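Local coordinates for protein dihydropyrimidinase (PDB 2FTW) that catalyses the reversible hydrolytic ring opening of 5,6-dihydrouracil and 5,6-dihydrothymine, the second step of reductive pyrimidine degradation, as a homotetramer with two zinc ions per subunit, at residues Asn349-Glu360 against Phe424-Ile435; Lys262-Glu270 against Pro469-Arg477. All coordinates share one frame; numbering follows the deposited sequence.

Contact 1 of 2, residues Asn349-Glu360 against Phe424-Ile435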
loop_
_atom_site.group_PDB
_atom_site.type_symbol
_atom_site.label_atom_id
_atom_site.label_comp_id
_atom_site.label_asym_id
_atom_site.label_seq_id
_atom_site.Cartn_x
_atom_site.Cartn_y
_atom_site.Cartn_z
ATOM N N ASN A 349 24.808 21.324 -9.805
ATOM C CA ASN A 349 25.514 21.666 -8.569
ATOM C C ASN A 349 24.763 21.219 -7.319
ATOM O O ASN A 349 23.557 20.945 -7.358
ATOM C CB ASN A 349 25.772 23.190 -8.470
ATOM C CG ASN A 349 24.489 24.002 -8.367
ATOM O OD1 ASN A 349 23.843 24.298 -9.375
ATOM N ND2 ASN A 349 24.117 24.373 -7.144
ATOM N N GLY A 350 25.480 21.183 -6.203
ATOM C CA GLY A 350 24.826 21.086 -4.906
ATOM C C GLY A 350 25.698 21.020 -3.670
ATOM O O GLY A 350 25.190 21.156 -2.560
ATOM N N VAL A 351 26.994 20.793 -3.835
ATOM C CA VAL A 351 27.879 20.585 -2.677
ATOM C C VAL A 351 27.764 21.718 -1.635
ATOM O O VAL A 351 27.684 21.445 -0.429
ATOM C CB VAL A 351 29.349 20.333 -3.101
ATOM C CG1 VAL A 351 30.067 21.638 -3.470
ATOM C CG2 VAL A 351 30.095 19.590 -1.989
ATOM N N GLU A 352 27.696 22.966 -2.103
ATOM C CA GLU A 352 27.601 24.107 -1.190
ATOM C C GLU A 352 26.234 24.194 -0.507
ATOM O O GLU A 352 26.133 24.428 0.693
ATOM C CB GLU A 352 27.889 25.432 -1.922
ATOM C CG GLU A 352 28.024 26.645 -0.966
ATOM C CD GLU A 352 28.487 27.917 -1.654
ATOM O OE1 GLU A 352 29.007 27.869 -2.787
ATOM O OE2 GLU A 352 28.369 28.993 -1.039
ATOM N N ASP A 353 25.175 24.002 -1.274
ATOM C CA ASP A 353 23.839 24.329 -0.796
ATOM C C ASP A 353 23.035 23.166 -0.211
ATOM O O ASP A 353 21.940 23.381 0.314
ATOM C CB ASP A 353 23.100 25.038 -1.916
ATOM C CG ASP A 353 23.804 26.329 -2.323
ATOM O OD1 ASP A 353 23.931 27.226 -1.461
ATOM O OD2 ASP A 353 24.261 26.444 -3.478
ATOM N N ARG A 354 23.589 21.955 -0.255
ATOM C CA ARG A 354 22.882 20.744 0.215
ATOM C C ARG A 354 22.249 20.950 1.575
ATOM O O ARG A 354 21.060 20.783 1.741
ATOM C CB ARG A 354 23.836 19.542 0.288
ATOM C CG ARG A 354 23.190 18.250 0.823
ATOM C CD ARG A 354 24.123 17.056 0.826
ATOM N NE ARG A 354 25.256 17.284 1.707
ATOM C CZ ARG A 354 25.554 16.600 2.812
ATOM N NH1 ARG A 354 26.613 16.977 3.523
ATOM N NH2 ARG A 354 24.829 15.561 3.217
ATOM N N MET A 355 23.043 21.336 2.552
ATOM C CA MET A 355 22.553 21.392 3.929
ATOM C C MET A 355 21.489 22.449 4.202
ATOM O O MET A 355 20.564 22.206 4.967
ATOM C CB MET A 355 23.735 21.527 4.886
ATOM C CG MET A 355 24.397 20.172 5.052
ATOM S SD MET A 355 25.746 20.159 6.175
ATOM C CE MET A 355 24.951 20.479 7.742
ATOM N N SER A 356 21.623 23.615 3.581
ATOM C CA SER A 356 20.640 24.675 3.745
ATOM C C SER A 356 19.355 24.317 3.008
ATOM O O SER A 356 18.263 24.607 3.485
ATOM C CB SER A 356 21.195 26.015 3.261
ATOM O OG SER A 356 22.099 26.550 4.213
ATOM N N ILE A 357 19.494 23.673 1.849
ATOM C CA ILE A 357 18.334 23.165 1.127
ATOM C C ILE A 357 17.614 22.068 1.932
ATOM O O ILE A 357 16.370 22.024 1.977
ATOM C CB ILE A 357 18.735 22.640 -0.287
ATOM C CG1 ILE A 357 18.770 23.775 -1.306
ATOM C CG2 ILE A 357 17.714 21.636 -0.808
ATOM C CD1 ILE A 357 19.464 25.011 -0.865
ATOM N N VAL A 358 18.378 21.162 2.541
ATOM C CA VAL A 358 17.757 20.124 3.355
ATOM C C VAL A 358 17.101 20.789 4.565
ATOM O O VAL A 358 15.980 20.448 4.939
ATOM C CB VAL A 358 18.762 19.041 3.821
ATOM C CG1 VAL A 358 18.079 18.054 4.749
ATOM C CG2 VAL A 358 19.353 18.296 2.645
ATOM N N TRP A 359 17.807 21.742 5.169
ATOM C CA TRP A 359 17.264 22.483 6.302
ATOM C C TRP A 359 15.937 23.196 5.985
ATOM O O TRP A 359 14.941 23.050 6.710
ATOM C CB TRP A 359 18.293 23.500 6.817
ATOM C CG TRP A 359 17.863 24.101 8.092
ATOM C CD1 TRP A 359 17.033 25.161 8.252
ATOM C CD2 TRP A 359 18.223 23.668 9.403
ATOM N NE1 TRP A 359 16.839 25.420 9.582
ATOM C CE2 TRP A 359 17.568 24.522 10.316
ATOM C CE3 TRP A 359 19.046 22.645 9.902
ATOM C CZ2 TRP A 359 17.703 24.383 11.689
ATOM C CZ3 TRP A 359 19.167 22.502 11.260
ATOM C CH2 TRP A 359 18.500 23.367 12.144
ATOM N N GLU A 360 15.933 23.956 4.893
ATOM C CA GLU A 360 14.761 24.738 4.489
ATOM C C GLU A 360 13.546 23.848 4.176
ATOM O O GLU A 360 12.421 24.117 4.617
ATOM C CB GLU A 360 15.117 25.587 3.267
ATOM C CG GLU A 360 13.985 26.447 2.702
ATOM C CD GLU A 360 13.360 27.358 3.747
ATOM O OE1 GLU A 360 14.078 27.824 4.663
ATOM O OE2 GLU A 360 12.137 27.609 3.655
ATOM N N PHE A 424 26.381 29.233 -12.795
ATOM C CA PHE A 424 24.945 28.970 -12.710
ATOM C C PHE A 424 24.686 28.161 -11.448
ATOM O O PHE A 424 25.551 27.389 -11.027
ATOM C CB PHE A 424 24.457 28.216 -13.953
ATOM C CG PHE A 424 22.953 28.132 -14.073
ATOM C CD1 PHE A 424 22.237 29.150 -14.694
ATOM C CD2 PHE A 424 22.254 27.032 -13.571
ATOM C CE1 PHE A 424 20.857 29.082 -14.811
ATOM C CE2 PHE A 424 20.867 26.958 -13.684
ATOM C CZ PHE A 424 20.169 27.986 -14.298
ATOM N N ASN A 425 23.524 28.397 -10.827
ATOM C CA ASN A 425 23.051 27.659 -9.650
ATOM C C ASN A 425 21.581 27.241 -9.853
ATOM O O ASN A 425 20.724 28.060 -10.216
ATOM C CB ASN A 425 23.208 28.523 -8.389
ATOM C CG ASN A 425 23.275 27.700 -7.103
ATOM O OD1 ASN A 425 22.376 26.925 -6.806
ATOM N ND2 ASN A 425 24.325 27.899 -6.324
ATOM N N ILE A 426 21.290 25.960 -9.640
ATOM C CA ILE A 426 19.927 25.456 -9.816
ATOM C C ILE A 426 18.984 25.927 -8.693
ATOM O O ILE A 426 17.774 25.993 -8.888
ATOM C CB ILE A 426 19.888 23.915 -9.992
ATOM C CG1 ILE A 426 20.332 23.190 -8.720
ATOM C CG2 ILE A 426 20.740 23.505 -11.223
ATOM C CD1 ILE A 426 19.999 21.714 -8.753
ATOM N N PHE A 427 19.561 26.282 -7.545
ATOM C CA PHE A 427 18.817 26.843 -6.414
ATOM C C PHE A 427 18.745 28.379 -6.458
ATOM O O PHE A 427 18.397 29.009 -5.471
ATOM C CB PHE A 427 19.422 26.375 -5.073
ATOM C CG PHE A 427 19.642 24.898 -5.000
ATOM C CD1 PHE A 427 18.547 24.015 -4.975
ATOM C CD2 PHE A 427 20.929 24.375 -4.995
ATOM C CE1 PHE A 427 18.739 22.635 -4.934
ATOM C CE2 PHE A 427 21.136 22.995 -4.946
ATOM C CZ PHE A 427 20.039 22.122 -4.923
ATOM N N GLU A 428 19.027 28.976 -7.617
ATOM C CA GLU A 428 18.947 30.437 -7.768
ATOM C C GLU A 428 17.622 31.017 -7.248
ATOM O O GLU A 428 16.535 30.521 -7.574
ATOM C CB GLU A 428 19.135 30.837 -9.231
ATOM C CG GLU A 428 19.247 32.339 -9.463
ATOM C CD GLU A 428 20.584 32.917 -9.041
ATOM O OE1 GLU A 428 21.623 32.238 -9.225
ATOM O OE2 GLU A 428 20.598 34.070 -8.554
ATOM N N GLY A 429 17.734 32.078 -6.446
ATOM C CA GLY A 429 16.578 32.804 -5.919
ATOM C C GLY A 429 15.846 32.137 -4.770
ATOM O O GLY A 429 14.882 32.691 -4.263
ATOM N N ILE A 430 16.299 30.959 -4.340
ATOM C CA ILE A 430 15.620 30.220 -3.272
ATOM C C ILE A 430 16.024 30.782 -1.923
ATOM O O ILE A 430 17.208 30.803 -1.602
ATOM C CB ILE A 430 15.947 28.714 -3.335
ATOM C CG1 ILE A 430 15.289 28.106 -4.589
ATOM C CG2 ILE A 430 15.499 27.996 -2.046
ATOM C CD1 ILE A 430 15.564 26.625 -4.803
ATOM N N LYS A 431 15.035 31.211 -1.131
ATOM C CA LYS A 431 15.306 31.768 0.180
ATOM C C LYS A 431 15.335 30.638 1.194
ATOM O O LYS A 431 14.407 29.828 1.276
ATOM C CB LYS A 431 14.283 32.820 0.602
ATOM C CG LYS A 431 14.787 33.659 1.791
ATOM C CD LYS A 431 13.683 34.414 2.512
ATOM C CE LYS A 431 14.270 35.301 3.595
ATOM N NZ LYS A 431 13.232 36.100 4.288
ATOM N N VAL A 432 16.424 30.596 1.946
ATOM C CA VAL A 432 16.619 29.610 2.990
ATOM C C VAL A 432 16.808 30.353 4.294
ATOM O O VAL A 432 17.322 31.465 4.306
ATOM C CB VAL A 432 17.851 28.703 2.717
ATOM C CG1 VAL A 432 17.626 27.868 1.498
ATOM C CG2 VAL A 432 19.137 29.500 2.581
ATOM N N THR A 433 16.369 29.742 5.386
ATOM C CA THR A 433 16.596 30.276 6.726
ATOM C C THR A 433 17.207 29.168 7.573
ATOM O O THR A 433 16.560 28.168 7.832
ATOM C CB THR A 433 15.272 30.779 7.344
ATOM O OG1 THR A 433 14.702 31.784 6.492
ATOM C CG2 THR A 433 15.499 31.369 8.726
ATOM N N GLY A 434 18.454 29.366 7.994
ATOM C CA GLY A 434 19.285 28.304 8.573
ATOM C C GLY A 434 20.497 28.034 7.696
ATOM O O GLY A 434 20.386 27.364 6.685
ATOM N N ILE A 435 21.652 28.585 8.061
ATOM C CA ILE A 435 22.870 28.391 7.276
ATOM C C ILE A 435 24.083 28.148 8.144
ATOM O O ILE A 435 24.095 28.489 9.322
ATOM C CB ILE A 435 23.173 29.597 6.353
ATOM C CG1 ILE A 435 23.515 30.838 7.179
ATOM C CG2 ILE A 435 22.008 29.843 5.395
ATOM C CD1 ILE A 435 23.704 32.093 6.360
HETATM O O HOH W 1 24.900 24.725 -11.574
HETATM O O HOH W 2 18.184 26.620 5.634
HETATM O O HOH W 3 13.478 30.771 4.106
#

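Contact 2 of 2, residues Lys262-Glu270 against Pro469-Arg477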
loop_
_atom_site.group_PDB
_atom_site.type_symbol
_atom_site.label_atom_id
_atom_site.label_comp_id
_atom_site.label_asym_id
_atom_site.label_seq_id
_atom_site.Cartn_x
_atom_site.Cartn_y
_atom_site.Cartn_z
ATOM N N LYS A 262 10.447 -2.674 4.310
ATOM C CA LYS A 262 9.384 -3.151 5.166
ATOM C C LYS A 262 9.465 -4.662 5.401
ATOM O O LYS A 262 9.279 -5.137 6.522
ATOM C CB LYS A 262 8.047 -2.830 4.503
ATOM C CG LYS A 262 6.903 -2.647 5.458
ATOM C CD LYS A 262 5.678 -2.047 4.764
ATOM C CE LYS A 262 5.848 -0.559 4.427
ATOM N NZ LYS A 262 4.923 -0.129 3.309
ATOM N N GLU A 263 9.761 -5.409 4.340
ATOM C CA GLU A 263 9.837 -6.865 4.422
ATOM C C GLU A 263 11.188 -7.287 4.994
ATOM O O GLU A 263 11.455 -8.470 5.121
ATOM C CB GLU A 263 9.611 -7.502 3.048
ATOM C CG GLU A 263 8.360 -6.997 2.325
ATOM C CD GLU A 263 8.074 -7.758 1.038
ATOM O OE1 GLU A 263 7.799 -8.979 1.104
ATOM O OE2 GLU A 263 8.118 -7.134 -0.041
ATOM N N GLY A 264 12.030 -6.305 5.328
ATOM C CA GLY A 264 13.302 -6.546 5.993
ATOM C C GLY A 264 14.486 -6.617 5.054
ATOM O O GLY A 264 15.583 -6.971 5.484
ATOM N N VAL A 265 14.287 -6.278 3.776
ATOM C CA VAL A 265 15.390 -6.311 2.803
ATOM C C VAL A 265 16.430 -5.247 3.175
ATOM O O VAL A 265 16.075 -4.156 3.620
ATOM C CB VAL A 265 14.893 -6.124 1.334
ATOM C CG1 VAL A 265 16.051 -6.083 0.348
ATOM C CG2 VAL A 265 13.953 -7.243 0.947
ATOM N N ARG A 266 17.706 -5.601 3.013
ATOM C CA ARG A 266 18.836 -4.718 3.342
ATOM C C ARG A 266 19.182 -3.789 2.163
ATOM O O ARG A 266 20.108 -4.043 1.381
ATOM C CB ARG A 266 20.055 -5.552 3.758
ATOM C CG ARG A 266 21.230 -4.760 4.321
ATOM C CD ARG A 266 20.867 -3.941 5.558
ATOM N NE ARG A 266 20.318 -4.769 6.631
ATOM C CZ ARG A 266 21.044 -5.480 7.496
ATOM N NH1 ARG A 266 22.369 -5.472 7.430
ATOM N NH2 ARG A 266 20.435 -6.208 8.422
ATOM N N VAL A 267 18.395 -2.726 2.043
ATOM C CA VAL A 267 18.555 -1.724 0.984
ATOM C C VAL A 267 18.629 -0.329 1.637
ATOM O O VAL A 267 17.926 -0.036 2.618
ATOM C CB VAL A 267 17.408 -1.802 -0.093
ATOM C CG1 VAL A 267 16.045 -1.733 0.548
ATOM C CG2 VAL A 267 17.537 -0.713 -1.161
ATOM N N TYR A 268 19.526 0.494 1.107
ATOM C CA TYR A 268 19.660 1.893 1.514
ATOM C C TYR A 268 19.403 2.777 0.293
ATOM O O TYR A 268 19.577 2.344 -0.847
ATOM C CB TYR A 268 21.045 2.160 2.108
ATOM C CG TYR A 268 21.386 1.232 3.257
ATOM C CD1 TYR A 268 21.948 -0.020 3.023
ATOM C CD2 TYR A 268 21.147 1.604 4.571
ATOM C CE1 TYR A 268 22.255 -0.876 4.057
ATOM C CE2 TYR A 268 21.463 0.742 5.640
ATOM C CZ TYR A 268 22.009 -0.497 5.370
ATOM O OH TYR A 268 22.341 -1.351 6.406
ATOM N N GLY A 269 18.970 4.003 0.543
ATOM C CA GLY A 269 18.625 4.934 -0.512
ATOM C C GLY A 269 19.162 6.327 -0.259
ATOM O O GLY A 269 19.195 6.799 0.871
ATOM N N GLU A 270 19.556 6.990 -1.335
ATOM C CA GLU A 270 20.205 8.291 -1.268
ATOM C C GLU A 270 19.491 9.313 -2.168
ATOM O O GLU A 270 19.693 9.319 -3.374
ATOM C CB GLU A 270 21.643 8.121 -1.712
ATOM C CG GLU A 270 22.488 9.378 -1.747
ATOM C CD GLU A 270 23.682 9.188 -2.666
ATOM O OE1 GLU A 270 23.504 9.384 -3.898
ATOM O OE2 GLU A 270 24.779 8.821 -2.150
ATOM N N PRO A 469 28.757 -1.692 9.675
ATOM C CA PRO A 469 27.363 -1.781 10.092
ATOM C C PRO A 469 26.384 -2.336 9.051
ATOM O O PRO A 469 25.435 -3.013 9.419
ATOM C CB PRO A 469 27.019 -0.332 10.408
ATOM C CG PRO A 469 28.295 0.230 10.937
ATOM C CD PRO A 469 29.386 -0.447 10.157
ATOM N N VAL A 470 26.615 -2.058 7.771
ATOM C CA VAL A 470 25.698 -2.510 6.730
ATOM C C VAL A 470 25.685 -4.050 6.608
ATOM O O VAL A 470 24.787 -4.610 6.012
ATOM C CB VAL A 470 25.959 -1.832 5.356
ATOM C CG1 VAL A 470 25.893 -0.311 5.465
ATOM C CG2 VAL A 470 27.257 -2.272 4.751
ATOM N N PHE A 471 26.672 -4.702 7.217
ATOM C CA PHE A 471 26.780 -6.156 7.259
ATOM C C PHE A 471 26.348 -6.774 8.576
ATOM O O PHE A 471 26.428 -7.989 8.727
ATOM C CB PHE A 471 28.217 -6.581 6.912
ATOM C CG PHE A 471 28.482 -6.591 5.443
ATOM C CD1 PHE A 471 28.845 -5.429 4.791
ATOM C CD2 PHE A 471 28.309 -7.759 4.704
ATOM C CE1 PHE A 471 29.056 -5.425 3.421
ATOM C CE2 PHE A 471 28.520 -7.777 3.330
ATOM C CZ PHE A 471 28.892 -6.607 2.683
ATOM N N ASP A 472 25.856 -5.966 9.516
ATOM C CA ASP A 472 25.350 -6.508 10.787
ATOM C C ASP A 472 24.075 -7.302 10.490
ATOM O O ASP A 472 23.216 -6.839 9.739
ATOM C CB ASP A 472 25.039 -5.402 11.812
ATOM C CG ASP A 472 26.286 -4.623 12.278
ATOM O OD1 ASP A 472 27.435 -5.027 11.997
ATOM O OD2 ASP A 472 26.098 -3.574 12.927
ATOM N N GLY A 473 23.971 -8.508 11.047
ATOM C CA GLY A 473 22.814 -9.379 10.819
ATOM C C GLY A 473 22.913 -10.365 9.664
ATOM O O GLY A 473 22.180 -11.357 9.622
ATOM N N ILE A 474 23.808 -10.110 8.721
ATOM C CA ILE A 474 23.859 -10.886 7.485
ATOM C C ILE A 474 24.386 -12.312 7.677
ATOM O O ILE A 474 23.915 -13.241 7.029
ATOM C CB ILE A 474 24.668 -10.134 6.435
ATOM C CG1 ILE A 474 23.860 -8.909 6.020
ATOM C CG2 ILE A 474 24.961 -11.010 5.229
ATOM C CD1 ILE A 474 24.530 -8.088 5.018
ATOM N N GLU A 475 25.358 -12.490 8.563
ATOM C CA GLU A 475 25.815 -13.834 8.874
ATOM C C GLU A 475 24.626 -14.683 9.384
ATOM O O GLU A 475 24.435 -15.813 8.936
ATOM C CB GLU A 475 26.953 -13.785 9.881
ATOM N N GLN A 476 23.800 -14.117 10.266
ATOM C CA GLN A 476 22.632 -14.823 10.783
ATOM C C GLN A 476 21.576 -15.055 9.702
ATOM O O GLN A 476 20.985 -16.138 9.628
ATOM C CB GLN A 476 22.014 -14.074 11.970
ATOM C CG GLN A 476 20.918 -14.849 12.698
ATOM C CD GLN A 476 21.423 -16.118 13.388
ATOM O OE1 GLN A 476 22.563 -16.182 13.833
ATOM N NE2 GLN A 476 20.554 -17.124 13.500
ATOM N N ARG A 477 21.339 -14.041 8.867
ATOM C CA ARG A 477 20.444 -14.199 7.726
ATOM C C ARG A 477 20.884 -15.348 6.822
ATOM O O ARG A 477 20.046 -16.148 6.423
ATOM C CB ARG A 477 20.322 -12.901 6.919
ATOM C CG ARG A 477 19.369 -11.920 7.545
ATOM C CD ARG A 477 19.263 -10.623 6.768
ATOM N NE ARG A 477 18.389 -9.711 7.488
ATOM C CZ ARG A 477 17.984 -8.528 7.042
ATOM N NH1 ARG A 477 18.364 -8.090 5.854
ATOM N NH2 ARG A 477 17.176 -7.787 7.797
HETATM O O HOH W 4 17.110 -4.936 6.890
#

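Contact 1 of 2, residues Asn349-Glu360 against Phe424-Ile435
Asn349 and Asn425 meet at about a right angle, their amide planes 72° apart, and each also serves a partner of its own. Asn349 OD1 takes the backbone N of Ile426 at 3.1 Å in its carbonyl plane, on a lone pair, while its ND2 gives a weak bond to Asn425 OD1. That oxygen also accepts from the backbone N of Phe427, closing an Asx turn, so both ends of the Asn425 amide are tied: its ND2 runs straight (171°) to Asp353 OD2 at 3.2 Å, with His418 as a further partner. Beyond this polar knot, the Phe427 ring is sandwiched. Ile357 CG1 lies over one face, 3.8 Å from the ring centroid, and Ile426 CG1 covers the opposite face; Gly350 CA sits at the ring edge. Ile357 CD1 reaches on to Val432 CG1.

At the far end, the side chain of Glu360 leaves the helix backbone with CG anti to the backbone N and then bends at chi2 (55°), which brings OE1 to the backbone N of Thr433 at 3.1 Å. The N-H arrives on the anti side, tilted out of the carboxylate plane, and Asn364 binds the same oxygen. Gly434 CA packs over a face of the five-membered ring of Trp359, 4.2 Å from its centroid, and a water joins Ser356 O to Gly434 O. The whole clamps helix 354-363 of the (beta-alpha)8-barrel domain, by its N-terminal turns and the loop leading in, against the turns of 424-430 and the start of strand 431-441, which pairs with strand 409-412, as expected where the barrel of a cyclic amidohydrolase meets its beta-sandwich domain.

Contact 2 of 2, residues Lys262-Glu270 against Pro469-Arg477
This is a polar surface contact, in which arginine side chains join the entry to barrel strand 267-269 to the 3-10 segment and turn before helix 474-481 and to the first turn of that helix. Arg266 carries most of it. Its chain bends at both chi2 (59°) and chi3 (57°), carrying the guanidinium edge-on to two backbone carbonyls. NH1 and NH2 together grip Asp472 O, at 2.8 Å and 3.1 Å, the NH2 nearly in line with the C=O bond. NH1 is shared with Val470 O at 2.9 Å, but here it stands well above the carbonyl plane instead of on a lone pair.

Gly264 ends helix 251-262 in a Schellman motif, and strand 267-269 follows: the helix-to-strand step of a (beta-alpha)8-barrel. Close to that turn comes the extended chain of Arg477, whose NH2 lies 2.9 Å from Gly264 O. Arg266 NH2 sits over the centre of the Arg477 guanidinium, 3.5 Å above its plane, the two planes being 52° apart. Such closeness of like charges is probably eased by the carbonyls around them and by a water that accepts from Arg266 NE and Arg477 NH2. Arg477 NE is bonded to Gly366 O of the second subunit, and Asp472 OD1 to the hydroxyl of Tyr23 there. On the apolar flank, Val470 CG1 rests 3.9 Å from Tyr268 CZ, with the Tyr268 hydroxyl near Val470 CA.

Contact 1 is largely buried and contact 2 lies at the surface, on opposite sides of the chain's centre with their own centres about 32 Å apart; along the sequence the first is nested inside the loop closed by the second. They hold different elements: a helix and the loop leading into it against a turn-rich loop and the strand that follows in 349-360/424-435, the approach to a barrel strand against the C-terminal tail in 262-270/469-477. Their chemistry follows. The buried contact couples side-chain amides and the carboxylates of Asp353 and Glu360 to a sandwiched aromatic ring within one subunit, whereas the surface one relies on cationic side chains reaching backbone carbonyls, beside a second subunit.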